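PDB 4PFI: TRAP dicarboxylate transporter-DctP subunit from Marinobacter aquaeolei, which probably binds a small solute, perhaps a carboxylate, in the periplasm and delivers it to a TRAP membrane transporter. Local coordinates for residues F154-W159 / T280-L285; M160-N165 / S172-L177; A224-G229 / K287-T292; M239-R244 / D307-F312. One frame throughout, in Å; residues are numbered along the deposited sequence.

How the contacts relate
In this open, solute-free form of the binding protein, contacts 1 and 2 use consecutive lengths of strand 149-164, with centres about 23 Å apart, whereas contacts 1 and 3 share helix 263-296, their centres about 13 Å apart. Contacts 2 and 4, with centres about 12 Å apart, share an aromatic core in which Phe-174 CE2 meets Phe-312 CE1 at 3.5 Å. Contact 4 also reaches contact 1, since Trp-159 packs against Arg-241 and Arg-244. The sodium ion bound by Gln-234, Asn-235 and Gly-298 lies about 13 Å from the side chain of Glu-226 in contact 3, while Thr-163 and Ala-164 of 160-165 hydrogen-bond to Gln-234 and Asn-235.

Contact 1: F154-W159 / T280-L285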
loop_
_atom_site.group_PDB
_atom_site.type_symbol
_atom_site.label_atom_id
_atom_site.label_comp_id
_atom_site.label_asym_id
_atom_site.label_seq_id
_atom_site.Cartn_x
_atom_site.Cartn_y
_atom_site.Cartn_z
ATOM N N PHE A 154 3.765 3.777 -8.957
ATOM C CA PHE A 154 3.211 3.595 -7.630
ATOM C C PHE A 154 1.812 4.211 -7.539
ATOM O O PHE A 154 1.544 5.239 -8.159
ATOM C CB PHE A 154 4.158 4.217 -6.594
ATOM C CG PHE A 154 5.521 3.556 -6.549
ATOM C CD1 PHE A 154 5.641 2.217 -6.222
ATOM C CD2 PHE A 154 6.681 4.264 -6.882
ATOM C CE1 PHE A 154 6.882 1.605 -6.203
ATOM C CE2 PHE A 154 7.934 3.643 -6.858
ATOM C CZ PHE A 154 8.035 2.321 -6.521
ATOM N N VAL A 155 0.929 3.573 -6.774
ATOM C CA VAL A 155 -0.421 4.071 -6.548
ATOM C C VAL A 155 -0.806 4.121 -5.057
ATOM O O VAL A 155 -0.664 3.131 -4.347
ATOM C CB VAL A 155 -1.438 3.193 -7.279
ATOM C CG1 VAL A 155 -2.836 3.750 -7.085
ATOM C CG2 VAL A 155 -1.071 3.092 -8.774
ATOM N N PRO A 156 -1.313 5.271 -4.584
ATOM C CA PRO A 156 -1.756 5.451 -3.188
ATOM C C PRO A 156 -3.099 4.748 -2.906
ATOM O O PRO A 156 -3.991 4.830 -3.754
ATOM C CB PRO A 156 -1.933 6.972 -3.075
ATOM C CG PRO A 156 -2.341 7.403 -4.490
ATOM C CD PRO A 156 -1.588 6.455 -5.423
ATOM N N GLU A 157 -3.245 4.052 -1.773
ATOM C CA GLU A 157 -4.547 3.453 -1.409
ATOM C C GLU A 157 -5.103 4.104 -0.150
ATOM O O GLU A 157 -6.246 3.858 0.247
ATOM C CB GLU A 157 -4.462 1.937 -1.255
ATOM C CG GLU A 157 -3.668 1.295 -2.358
ATOM C CD GLU A 157 -3.681 -0.233 -2.325
ATOM O OE1 GLU A 157 -2.652 -0.829 -1.921
ATOM O OE2 GLU A 157 -4.704 -0.848 -2.720
ATOM N N GLY A 158 -4.316 4.973 0.461
ATOM C CA GLY A 158 -4.816 5.769 1.554
ATOM C C GLY A 158 -3.907 5.749 2.765
ATOM O O GLY A 158 -2.986 4.933 2.857
ATOM N N TRP A 159 -4.140 6.678 3.682
ATOM C CA TRP A 159 -3.445 6.687 4.948
ATOM C C TRP A 159 -3.686 5.376 5.706
ATOM O O TRP A 159 -4.837 4.961 5.866
ATOM C CB TRP A 159 -3.987 7.838 5.784
ATOM C CG TRP A 159 -3.401 9.167 5.463
ATOM C CD1 TRP A 159 -4.050 10.248 4.970
ATOM C CD2 TRP A 159 -2.024 9.551 5.608
ATOM N NE1 TRP A 159 -3.162 11.294 4.789
ATOM C CE2 TRP A 159 -1.916 10.893 5.177
ATOM C CE3 TRP A 159 -0.882 8.891 6.065
ATOM C CZ2 TRP A 159 -0.708 11.591 5.189
ATOM C CZ3 TRP A 159 0.322 9.580 6.068
ATOM C CH2 TRP A 159 0.397 10.923 5.638
ATOM N N THR A 280 -7.288 11.139 -5.824
ATOM C CA THR A 280 -8.647 11.592 -5.595
ATOM C C THR A 280 -9.595 10.426 -5.334
ATOM O O THR A 280 -10.500 10.541 -4.529
ATOM C CB THR A 280 -9.157 12.426 -6.773
ATOM O OG1 THR A 280 -8.362 13.620 -6.885
ATOM C CG2 THR A 280 -10.645 12.790 -6.576
ATOM N N LEU A 281 -9.386 9.304 -6.009
ATOM C CA LEU A 281 -10.231 8.137 -5.804
ATOM C C LEU A 281 -10.068 7.622 -4.386
ATOM O O LEU A 281 -11.045 7.250 -3.730
ATOM C CB LEU A 281 -9.838 7.027 -6.767
ATOM C CG LEU A 281 -10.335 7.194 -8.204
ATOM C CD1 LEU A 281 -9.575 6.257 -9.137
ATOM C CD2 LEU A 281 -11.845 6.936 -8.277
ATOM N N GLN A 282 -8.843 7.611 -3.884
ATOM C CA GLN A 282 -8.649 6.993 -2.589
ATOM C C GLN A 282 -9.161 7.916 -1.491
ATOM O O GLN A 282 -9.759 7.434 -0.536
ATOM C CB GLN A 282 -7.198 6.536 -2.348
ATOM C CG GLN A 282 -6.180 7.640 -2.284
ATOM C CD GLN A 282 -6.246 8.389 -0.982
ATOM O OE1 GLN A 282 -6.904 7.956 -0.041
ATOM N NE2 GLN A 282 -5.586 9.527 -0.922
ATOM N N GLU A 283 -8.946 9.227 -1.620
ATOM C CA GLU A 283 -9.431 10.174 -0.599
ATOM C C GLU A 283 -10.948 10.020 -0.429
ATOM O O GLU A 283 -11.454 9.930 0.692
ATOM C CB GLU A 283 -9.103 11.630 -0.981
ATOM C CG GLU A 283 -9.515 12.659 0.090
ATOM C CD GLU A 283 -9.168 14.095 -0.277
ATOM O OE1 GLU A 283 -8.698 14.328 -1.408
ATOM O OE2 GLU A 283 -9.367 15.004 0.565
ATOM N N ASP A 284 -11.653 9.985 -1.563
ATOM C CA ASP A 284 -13.105 9.843 -1.606
ATOM C C ASP A 284 -13.586 8.468 -1.101
ATOM O O ASP A 284 -14.511 8.393 -0.290
ATOM C CB ASP A 284 -13.601 10.046 -3.041
ATOM C CG ASP A 284 -13.659 11.532 -3.463
ATOM O OD1 ASP A 284 -13.629 12.440 -2.589
ATOM O OD2 ASP A 284 -13.765 11.793 -4.685
ATOM N N LEU A 285 -12.969 7.377 -1.572
ATOM C CA LEU A 285 -13.419 6.052 -1.147
ATOM C C LEU A 285 -13.231 5.898 0.370
ATOM O O LEU A 285 -14.100 5.396 1.076
ATOM C CB LEU A 285 -12.676 4.932 -1.863
ATOM C CG LEU A 285 -13.070 3.505 -1.420
ATOM C CD1 LEU A 285 -14.546 3.187 -1.697
ATOM C CD2 LEU A 285 -12.179 2.482 -2.095
#
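Gln-282 is the one helical residue that meets the strand here, and it does so by lying along the backbone of Pro-156, Glu-157 and Gly-158. The arrangement illustrates how a long side chain can fill the narrow gap between a helix and the strand it runs beside. The axes of 154-159 and 280-285 approach to 7.3 Å and diverge by only 24°, pointing nearly the same way. At the near end, Gln-282 CG packs 3.9 Å from Pro-156 O and 4.4 Å from CB of the same proline. Gln-282 CB then sits 3.8 Å from Glu-157 O. A first torsion of 65° places CG between the backbone N and the carbonyl carbon, and a bend at chi2 folds the chain so that the amide comes up to the glycine. There Gln-282 OE1 lies 3.4 Å from Gly-158 CA. That touch is packing: OE1 takes its hydrogen bond from Asn-286 ND2, and the same amide nitrogen also serves Glu-157 O, so Asn-286 ties both sides of the gap together. Gly-158 adopts a phi of 131°, a backbone shape that by itself calls for glycine. Glu-157 points its side chain to the other side of the strand, where OE2 bonds Gln-50. On the fold's scale, strand 149-164 pairs antiparallel with strand 244-252, helix 263-296 lies over it through Ala-278 and Trp-279 as well as Gln-282, and helix 49-65 touches both segments through Tyr-53 and Val-49.

Contact 2: M160-N165 / S172-L177; sequences MTWTAN and SDFQGL
Trp-162 and Phe-174 both turn CG opposite their own carbonyl carbon, beside the backbone N, with chi1 of -60° and -79° respectively, and these rotations bring the indole and the phenyl ring together as a T-shaped (edge-to-face) aromatic pair. The phenyl supplies the edge and the indole the face. Their planes stand 86° apart, close to perpendicular, and the centroid of the six-membered ring of Trp-162 is 5.0 Å from that of Phe-174. In such a pair the positive rim of C-H groups is set against the electron-rich face of the partner, which gives the packing a direction that simple apolar contact lacks. The pair joins strand 149-164 to the loop that follows it. Phe-174 starts a type II beta turn closed by Leu-177 N bonding to Phe-174 O at 3.0 Å, and Gly-176 takes the positive phi expected at its third position. Overlapping it, Gln-175 N bonds to Ser-172 O. The turn thereby reverses the chain immediately after the aromatic residue and leads it into strand 178-180. Around the pair lies a larger aromatic cluster: Phe-191 and Phe-312 meet Trp-162 edge-to-face, while Phe-179 does the same with Phe-174 and Tyr-194 meets it at an intermediate tilt. On the strand side, Trp-162 is held in the sheet by backbone bonding to Thr-238. The phenyl comes down off-centre, toward the rim of the benzo ring, where Phe-174 CZ stands 3.5 Å from Trp-162 CZ3 and 3.6 Å from CE3 of the same indole.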
loop_
_atom_site.group_PDB
_atom_site.type_symbol
_atom_site.label_atom_id
_atom_site.label_comp_id
_atom_site.label_asym_id
_atom_site.label_seq_id
_atom_site.Cartn_x
_atom_site.Cartn_y
_atom_site.Cartn_z
HETATM N N MSE A 160 -2.636 4.737 6.212
HETATM C CA MSE A 160 -2.823 3.607 7.143
HETATM C C MSE A 160 -3.541 4.142 8.399
HETATM O O MSE A 160 -3.226 5.226 8.883
HETATM C CB MSE A 160 -1.499 2.946 7.528
HETATM C CG MSE A 160 -0.758 2.321 6.347
HETATM SE SE MSE A 160 -1.690 0.759 5.620
HETATM C CE MSE A 160 -1.148 -0.589 6.959
ATOM N N THR A 161 -4.491 3.380 8.920
ATOM C CA THR A 161 -5.253 3.795 10.086
ATOM C C THR A 161 -5.148 2.711 11.153
ATOM O O THR A 161 -5.065 1.534 10.826
ATOM C CB THR A 161 -6.718 4.029 9.693
ATOM O OG1 THR A 161 -6.809 5.206 8.859
ATOM C CG2 THR A 161 -7.589 4.206 10.929
ATOM N N TRP A 162 -5.081 3.090 12.423
ATOM C CA TRP A 162 -4.880 2.113 13.488
ATOM C C TRP A 162 -6.218 1.835 14.193
ATOM O O TRP A 162 -7.010 2.754 14.388
ATOM C CB TRP A 162 -3.908 2.658 14.528
ATOM C CG TRP A 162 -2.549 3.007 14.029
ATOM C CD1 TRP A 162 -1.992 2.639 12.856
ATOM C CD2 TRP A 162 -1.566 3.781 14.710
ATOM N NE1 TRP A 162 -0.701 3.124 12.757
ATOM C CE2 TRP A 162 -0.422 3.837 13.888
ATOM C CE3 TRP A 162 -1.537 4.443 15.935
ATOM C CZ2 TRP A 162 0.725 4.517 14.247
ATOM C CZ3 TRP A 162 -0.388 5.124 16.291
ATOM C CH2 TRP A 162 0.725 5.149 15.455
ATOM N N THR A 163 -6.475 0.583 14.569
ATOM C CA THR A 163 -7.589 0.267 15.449
ATOM C C THR A 163 -7.084 -0.523 16.651
ATOM O O THR A 163 -6.056 -1.206 16.591
ATOM C CB THR A 163 -8.709 -0.581 14.754
ATOM O OG1 THR A 163 -8.217 -1.878 14.414
ATOM C CG2 THR A 163 -9.177 0.052 13.503
ATOM N N ALA A 164 -7.834 -0.398 17.738
ATOM C CA ALA A 164 -7.606 -1.127 18.946
ATOM C C ALA A 164 -8.828 -0.929 19.850
ATOM O O ALA A 164 -9.826 -0.312 19.456
ATOM C CB ALA A 164 -6.349 -0.630 19.631
ATOM N N ASN A 165 -8.733 -1.461 21.068
ATOM C CA ASN A 165 -9.760 -1.233 22.059
ATOM C C ASN A 165 -9.383 -0.163 23.074
ATOM O O ASN A 165 -9.934 -0.115 24.165
ATOM C CB ASN A 165 -10.175 -2.544 22.702
ATOM C CG ASN A 165 -11.119 -3.308 21.825
ATOM O OD1 ASN A 165 -11.963 -2.713 21.150
ATOM N ND2 ASN A 165 -10.972 -4.621 21.789
ATOM N N SER A 172 3.854 4.607 24.564
ATOM C CA SER A 172 3.514 3.877 25.771
ATOM C C SER A 172 2.206 3.046 25.626
ATOM O O SER A 172 2.086 1.976 26.223
ATOM C CB SER A 172 3.383 4.847 26.942
ATOM O OG SER A 172 2.893 4.147 28.074
ATOM N N ASP A 173 1.232 3.537 24.850
ATOM C CA ASP A 173 -0.022 2.812 24.626
ATOM C C ASP A 173 0.141 1.486 23.852
ATOM O O ASP A 173 -0.751 0.626 23.890
ATOM C CB ASP A 173 -1.026 3.703 23.894
ATOM C CG ASP A 173 -1.512 4.875 24.752
ATOM O OD1 ASP A 173 -1.540 4.732 26.002
ATOM O OD2 ASP A 173 -1.863 5.939 24.180
ATOM N N PHE A 174 1.257 1.330 23.155
ATOM C CA PHE A 174 1.567 0.116 22.395
ATOM C C PHE A 174 2.253 -0.960 23.251
ATOM O O PHE A 174 2.288 -2.125 22.845
ATOM C CB PHE A 174 2.477 0.440 21.197
ATOM C CG PHE A 174 1.757 1.017 20.022
ATOM C CD1 PHE A 174 1.143 0.188 19.104
ATOM C CD2 PHE A 174 1.676 2.390 19.841
ATOM C CE1 PHE A 174 0.450 0.712 18.031
ATOM C CE2 PHE A 174 0.998 2.922 18.757
ATOM C CZ PHE A 174 0.379 2.088 17.859
ATOM N N GLN A 175 2.803 -0.585 24.411
ATOM C CA GLN A 175 3.578 -1.536 25.243
ATOM C C GLN A 175 2.807 -2.815 25.576
ATOM O O GLN A 175 1.734 -2.758 26.184
ATOM C CB GLN A 175 4.048 -0.882 26.552
ATOM C CG GLN A 175 5.376 -0.142 26.431
ATOM C CD GLN A 175 6.576 -1.082 26.446
ATOM O OE1 GLN A 175 6.441 -2.277 26.760
ATOM N NE2 GLN A 175 7.756 -0.556 26.093
ATOM N N GLY A 176 3.362 -3.958 25.171
ATOM C CA GLY A 176 2.790 -5.263 25.465
ATOM C C GLY A 176 1.656 -5.704 24.541
ATOM O O GLY A 176 1.137 -6.817 24.677
ATOM N N LEU A 177 1.272 -4.835 23.607
ATOM C CA LEU A 177 0.148 -5.093 22.697
ATOM C C LEU A 177 0.534 -6.017 21.567
ATOM O O LEU A 177 1.535 -5.782 20.898
ATOM C CB LEU A 177 -0.348 -3.781 22.087
ATOM C CG LEU A 177 -1.653 -3.256 22.685
ATOM C CD1 LEU A 177 -1.601 -3.281 24.207
ATOM C CD2 LEU A 177 -1.947 -1.856 22.160
#

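Contact 3: A224-G229 / K287-T292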
loop_
_atom_site.group_PDB
_atom_site.type_symbol
_atom_site.label_atom_id
_atom_site.label_comp_id
_atom_site.label_asym_id
_atom_site.label_seq_id
_atom_site.Cartn_x
_atom_site.Cartn_y
_atom_site.Cartn_z
ATOM N N ALA A 224 -10.328 -0.936 3.805
ATOM C CA ALA A 224 -10.057 -2.337 4.087
ATOM C C ALA A 224 -10.648 -2.720 5.476
ATOM O O ALA A 224 -11.191 -3.818 5.658
ATOM C CB ALA A 224 -8.574 -2.607 4.035
ATOM N N ILE A 225 -10.565 -1.795 6.437
ATOM C CA ILE A 225 -11.156 -1.990 7.757
ATOM C C ILE A 225 -12.686 -2.192 7.663
ATOM O O ILE A 225 -13.242 -3.108 8.278
ATOM C CB ILE A 225 -10.836 -0.789 8.660
ATOM C CG1 ILE A 225 -9.334 -0.793 8.985
ATOM C CG2 ILE A 225 -11.668 -0.822 9.935
ATOM C CD1 ILE A 225 -8.829 0.514 9.591
ATOM N N GLU A 226 -13.359 -1.327 6.909
ATOM C CA GLU A 226 -14.799 -1.444 6.724
ATOM C C GLU A 226 -15.137 -2.765 6.019
ATOM O O GLU A 226 -16.042 -3.481 6.430
ATOM C CB GLU A 226 -15.368 -0.242 5.940
ATOM C CG GLU A 226 -16.895 -0.176 5.902
ATOM C CD GLU A 226 -17.524 -1.193 4.948
ATOM O OE1 GLU A 226 -16.910 -1.512 3.900
ATOM O OE2 GLU A 226 -18.644 -1.694 5.240
ATOM N N GLU A 227 -14.428 -3.066 4.936
ATOM C CA GLU A 227 -14.688 -4.273 4.150
ATOM C C GLU A 227 -14.581 -5.572 4.992
ATOM O O GLU A 227 -15.400 -6.483 4.831
ATOM C CB GLU A 227 -13.712 -4.362 2.981
ATOM C CG GLU A 227 -14.052 -5.457 2.001
ATOM C CD GLU A 227 -15.456 -5.282 1.404
ATOM O OE1 GLU A 227 -15.834 -4.136 1.035
ATOM O OE2 GLU A 227 -16.192 -6.294 1.326
HETATM N N MSE A 228 -13.577 -5.657 5.875
HETATM C CA MSE A 228 -13.352 -6.839 6.704
HETATM C C MSE A 228 -14.177 -6.788 7.967
HETATM O O MSE A 228 -14.182 -7.730 8.738
HETATM C CB MSE A 228 -11.882 -6.907 7.157
HETATM C CG MSE A 228 -10.861 -6.506 6.118
HETATM SE SE MSE A 228 -9.822 -7.982 5.562
HETATM C CE MSE A 228 -11.392 -8.841 4.745
ATOM N N GLY A 229 -14.786 -5.648 8.235
ATOM C CA GLY A 229 -15.637 -5.528 9.393
ATOM C C GLY A 229 -14.914 -5.374 10.733
ATOM O O GLY A 229 -15.517 -5.594 11.766
ATOM N N LYS A 287 -13.154 8.263 2.593
ATOM C CA LYS A 287 -14.072 9.125 3.331
ATOM C C LYS A 287 -15.463 8.490 3.411
ATOM O O LYS A 287 -16.125 8.539 4.440
ATOM C CB LYS A 287 -14.144 10.507 2.681
ATOM C CG LYS A 287 -15.183 11.422 3.283
ATOM C CD LYS A 287 -15.350 12.711 2.460
ATOM C CE LYS A 287 -14.150 13.662 2.605
ATOM N NZ LYS A 287 -14.317 14.922 1.800
ATOM N N GLU A 288 -15.880 7.867 2.325
ATOM C CA GLU A 288 -17.170 7.192 2.231
ATOM C C GLU A 288 -17.194 6.022 3.224
ATOM O O GLU A 288 -18.161 5.797 3.955
ATOM C CB GLU A 288 -17.285 6.635 0.819
ATOM C CG GLU A 288 -18.655 6.548 0.211
ATOM C CD GLU A 288 -18.599 6.008 -1.240
ATOM O OE1 GLU A 288 -19.238 4.960 -1.506
ATOM O OE2 GLU A 288 -17.907 6.612 -2.111
ATOM N N ARG A 289 -16.109 5.266 3.238
ATOM C CA ARG A 289 -16.064 4.084 4.063
ATOM C C ARG A 289 -16.007 4.483 5.528
ATOM O O ARG A 289 -16.601 3.820 6.381
ATOM C CB ARG A 289 -14.882 3.247 3.683
ATOM C CG ARG A 289 -15.065 2.633 2.315
ATOM C CD ARG A 289 -16.183 1.644 2.331
ATOM N NE ARG A 289 -15.811 0.488 1.534
ATOM C CZ ARG A 289 -16.227 0.263 0.306
ATOM N NH1 ARG A 289 -17.057 1.105 -0.282
ATOM N NH2 ARG A 289 -15.823 -0.818 -0.337
ATOM N N LEU A 290 -15.345 5.600 5.825
ATOM C CA LEU A 290 -15.345 6.091 7.194
ATOM C C LEU A 290 -16.774 6.434 7.666
ATOM O O LEU A 290 -17.147 6.094 8.785
ATOM C CB LEU A 290 -14.399 7.275 7.362
ATOM C CG LEU A 290 -14.309 7.842 8.787
ATOM C CD1 LEU A 290 -14.045 6.783 9.872
ATOM C CD2 LEU A 290 -13.189 8.882 8.786
ATOM N N GLU A 291 -17.589 7.069 6.822
ATOM C CA GLU A 291 -18.986 7.347 7.206
ATOM C C GLU A 291 -19.752 6.031 7.438
ATOM O O GLU A 291 -20.528 5.909 8.383
ATOM C CB GLU A 291 -19.697 8.192 6.139
ATOM N N THR A 292 -19.531 5.042 6.579
ATOM C CA THR A 292 -20.157 3.733 6.756
ATOM C C THR A 292 -19.773 3.108 8.105
ATOM O O THR A 292 -20.624 2.613 8.831
ATOM C CB THR A 292 -19.780 2.798 5.600
ATOM O OG1 THR A 292 -20.271 3.368 4.378
ATOM C CG2 THR A 292 -20.348 1.399 5.807
#
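Glu-226 and Glu-227 face Arg-289 across the gap between two helices, a useful example of ion pairing without aligned hydrogen bonds. Glu-226 OE1 comes within 3.3 Å of Arg-289 NE, but the oxygen stands off the plane of the guanidinium, so the pairing is one of charge and not an aligned hydrogen bond; the carboxylate and guanidinium planes are 78° apart. Glu-227 OE1 adds a longer salt bridge, 3.6 Å from Arg-289 NH2. One positive group thus serves two carboxylates at the surface, and the attraction is probably mainly electrostatic. The other carboxylate oxygen of Glu-226, OE2, packs 3.6 Å from the methyl carbon CG2 of Thr-292. That contact follows from the bend at chi2 of -75°, which swings the carboxylate across the arginine chain. Backbone groups are satisfied locally: Thr-292 N bonds to Glu-288 O, and Gly-229 N bonds to Glu-226 O at 3.1 Å as part of a Schellman motif ending the helix. The axes of 224-228 and 287-292 pass 9.3 Å apart at 43°. The Arg-289 side chain also touches Val-222 and Phe-223 of helix 222-228, and Ile-225 touches both Ile-293 of helix 263-296 and Gln-218 and Asn-220 of strand 217-220.

Contact 4: M239-R244 / D307-F312; sequences MARASR and DERAAF
Arg-309 reaches from helix 306-316 into the loop at Ala-240 and Arg-241, placing the edge of its guanidinium against two successive carbonyls and one face against a second guanidinium. The edge does the hydrogen bonding. Arg-309 NE donates to Ala-240 O at 2.8 Å with an N-H...O angle of 167°, and Arg-309 NH2 donates to Arg-241 O at 2.7 Å, nearly as straight. Both oxygens lie practically in the guanidinium plane, although each donor is tilted out of the plane of its carbonyl. Arg-241 has a positive phi of 44°, consistent with the two successive carbonyls facing the same arginine. An otherwise extended chain bent at chi3 brings the Arg-309 head round to them. Over its face lies the guanidinium of Arg-241, the planes inclined by 26° and the centres 4.0 Å apart, while the two side chains cross at about a right angle. Arg-241 NH2 is offset toward the rim, 3.7 Å from Arg-309 CD. Acidic groups gather the pair: Glu-306 OE2 forms salt bridges with Arg-241 NH2 and with Arg-309 NH1, and Glu-122 makes a further one with Arg-309. Two cations stacked beside a carboxylate they share, with Glu-122 and backbone oxygens also gripping Arg-309, suggest that the like charges are probably largely offset by the nearby carboxylates, and that the irregular link between strands 236-239 and 244-252 is tied to the helix through directional bonds.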
loop_
_atom_site.group_PDB
_atom_site.type_symbol
_atom_site.label_atom_id
_atom_site.label_comp_id
_atom_site.label_asym_id
_atom_site.label_seq_id
_atom_site.Cartn_x
_atom_site.Cartn_y
_atom_site.Cartn_z
HETATM N N MSE A 239 -5.954 7.875 13.998
HETATM C CA MSE A 239 -5.383 8.319 12.744
HETATM C C MSE A 239 -4.097 9.083 13.068
HETATM O O MSE A 239 -4.125 10.231 13.514
HETATM C CB MSE A 239 -6.425 9.143 11.988
HETATM C CG MSE A 239 -7.864 8.456 12.083
HETATM SE SE MSE A 239 -9.108 9.214 10.818
HETATM C CE MSE A 239 -9.287 7.723 9.569
ATOM N N ALA A 240 -2.972 8.398 12.912
ATOM C CA ALA A 240 -1.672 8.997 13.209
ATOM C C ALA A 240 -1.042 9.611 11.980
ATOM O O ALA A 240 -0.093 10.353 12.115
ATOM C CB ALA A 240 -0.728 7.972 13.773
ATOM N N ARG A 241 -1.588 9.308 10.796
ATOM C CA ARG A 241 -0.988 9.697 9.517
ATOM C C ARG A 241 0.543 9.420 9.576
ATOM O O ARG A 241 1.361 10.329 9.491
ATOM C CB ARG A 241 -1.326 11.161 9.227
ATOM C CG ARG A 241 -2.786 11.396 8.811
ATOM C CD ARG A 241 -3.069 12.896 8.476
ATOM N NE ARG A 241 -2.786 13.743 9.645
ATOM C CZ ARG A 241 -1.922 14.757 9.684
ATOM N NH1 ARG A 241 -1.228 15.147 8.605
ATOM N NH2 ARG A 241 -1.763 15.405 10.828
ATOM N N ALA A 242 0.906 8.151 9.787
ATOM C CA ALA A 242 2.306 7.766 9.940
ATOM C C ALA A 242 2.838 7.244 8.618
ATOM O O ALA A 242 3.961 7.538 8.240
ATOM C CB ALA A 242 2.467 6.724 11.052
ATOM N N SER A 243 2.023 6.477 7.897
ATOM C CA SER A 243 2.407 5.996 6.569
ATOM C C SER A 243 1.172 5.736 5.731
ATOM O O SER A 243 0.063 5.553 6.251
ATOM C CB SER A 243 3.217 4.702 6.673
ATOM O OG SER A 243 2.506 3.750 7.435
ATOM N N ARG A 244 1.377 5.680 4.427
ATOM C CA ARG A 244 0.336 5.385 3.474
ATOM C C ARG A 244 0.453 3.970 2.912
ATOM O O ARG A 244 1.533 3.394 2.854
ATOM C CB ARG A 244 0.442 6.358 2.321
ATOM C CG ARG A 244 -0.037 7.767 2.627
ATOM C CD ARG A 244 0.127 8.600 1.379
ATOM N NE ARG A 244 -0.260 9.996 1.545
ATOM C CZ ARG A 244 0.567 10.959 1.914
ATOM N NH1 ARG A 244 1.838 10.689 2.186
ATOM N NH2 ARG A 244 0.129 12.200 2.016
ATOM N N ASP A 307 1.972 17.317 18.339
ATOM C CA ASP A 307 2.846 16.895 19.430
ATOM C C ASP A 307 2.876 15.374 19.578
ATOM O O ASP A 307 3.933 14.777 19.754
ATOM C CB ASP A 307 2.399 17.520 20.752
ATOM C CG ASP A 307 2.796 18.978 20.871
ATOM O OD1 ASP A 307 3.335 19.530 19.883
ATOM O OD2 ASP A 307 2.550 19.576 21.946
ATOM N N GLU A 308 1.711 14.748 19.517
ATOM C CA GLU A 308 1.627 13.302 19.675
ATOM C C GLU A 308 2.314 12.617 18.493
ATOM O O GLU A 308 3.016 11.630 18.663
ATOM C CB GLU A 308 0.163 12.856 19.839
ATOM C CG GLU A 308 -0.442 13.211 21.192
ATOM C CD GLU A 308 -1.983 13.081 21.243
ATOM O OE1 GLU A 308 -2.668 13.173 20.195
ATOM O OE2 GLU A 308 -2.522 12.880 22.352
ATOM N N ARG A 309 2.135 13.160 17.295
ATOM C CA ARG A 309 2.770 12.592 16.121
ATOM C C ARG A 309 4.280 12.697 16.244
ATOM O O ARG A 309 5.010 11.758 15.920
ATOM C CB ARG A 309 2.287 13.292 14.855
ATOM C CG ARG A 309 0.812 13.033 14.619
ATOM C CD ARG A 309 0.272 13.659 13.340
ATOM N NE ARG A 309 0.794 12.989 12.151
ATOM C CZ ARG A 309 1.577 13.561 11.250
ATOM N NH1 ARG A 309 1.937 14.835 11.376
ATOM N NH2 ARG A 309 1.994 12.859 10.209
ATOM N N ALA A 310 4.734 13.856 16.717
ATOM C CA ALA A 310 6.153 14.143 16.846
ATOM C C ALA A 310 6.793 13.138 17.796
ATOM O O ALA A 310 7.912 12.704 17.568
ATOM C CB ALA A 310 6.365 15.555 17.339
ATOM N N ALA A 311 6.066 12.743 18.835
ATOM C CA ALA A 311 6.578 11.763 19.780
ATOM C C ALA A 311 6.762 10.368 19.128
ATOM O O ALA A 311 7.722 9.647 19.428
ATOM C CB ALA A 311 5.672 11.684 21.027
ATOM N N PHE A 312 5.849 9.998 18.236
ATOM C CA PHE A 312 5.927 8.717 17.550
ATOM C C PHE A 312 7.040 8.756 16.530
ATOM O O PHE A 312 7.701 7.751 16.287
ATOM C CB PHE A 312 4.608 8.380 16.842
ATOM C CG PHE A 312 3.560 7.784 17.735
ATOM C CD1 PHE A 312 3.702 6.495 18.225
ATOM C CD2 PHE A 312 2.392 8.473 18.025
ATOM C CE1 PHE A 312 2.721 5.931 19.027
ATOM C CE2 PHE A 312 1.395 7.891 18.843
ATOM C CZ PHE A 312 1.566 6.633 19.338
#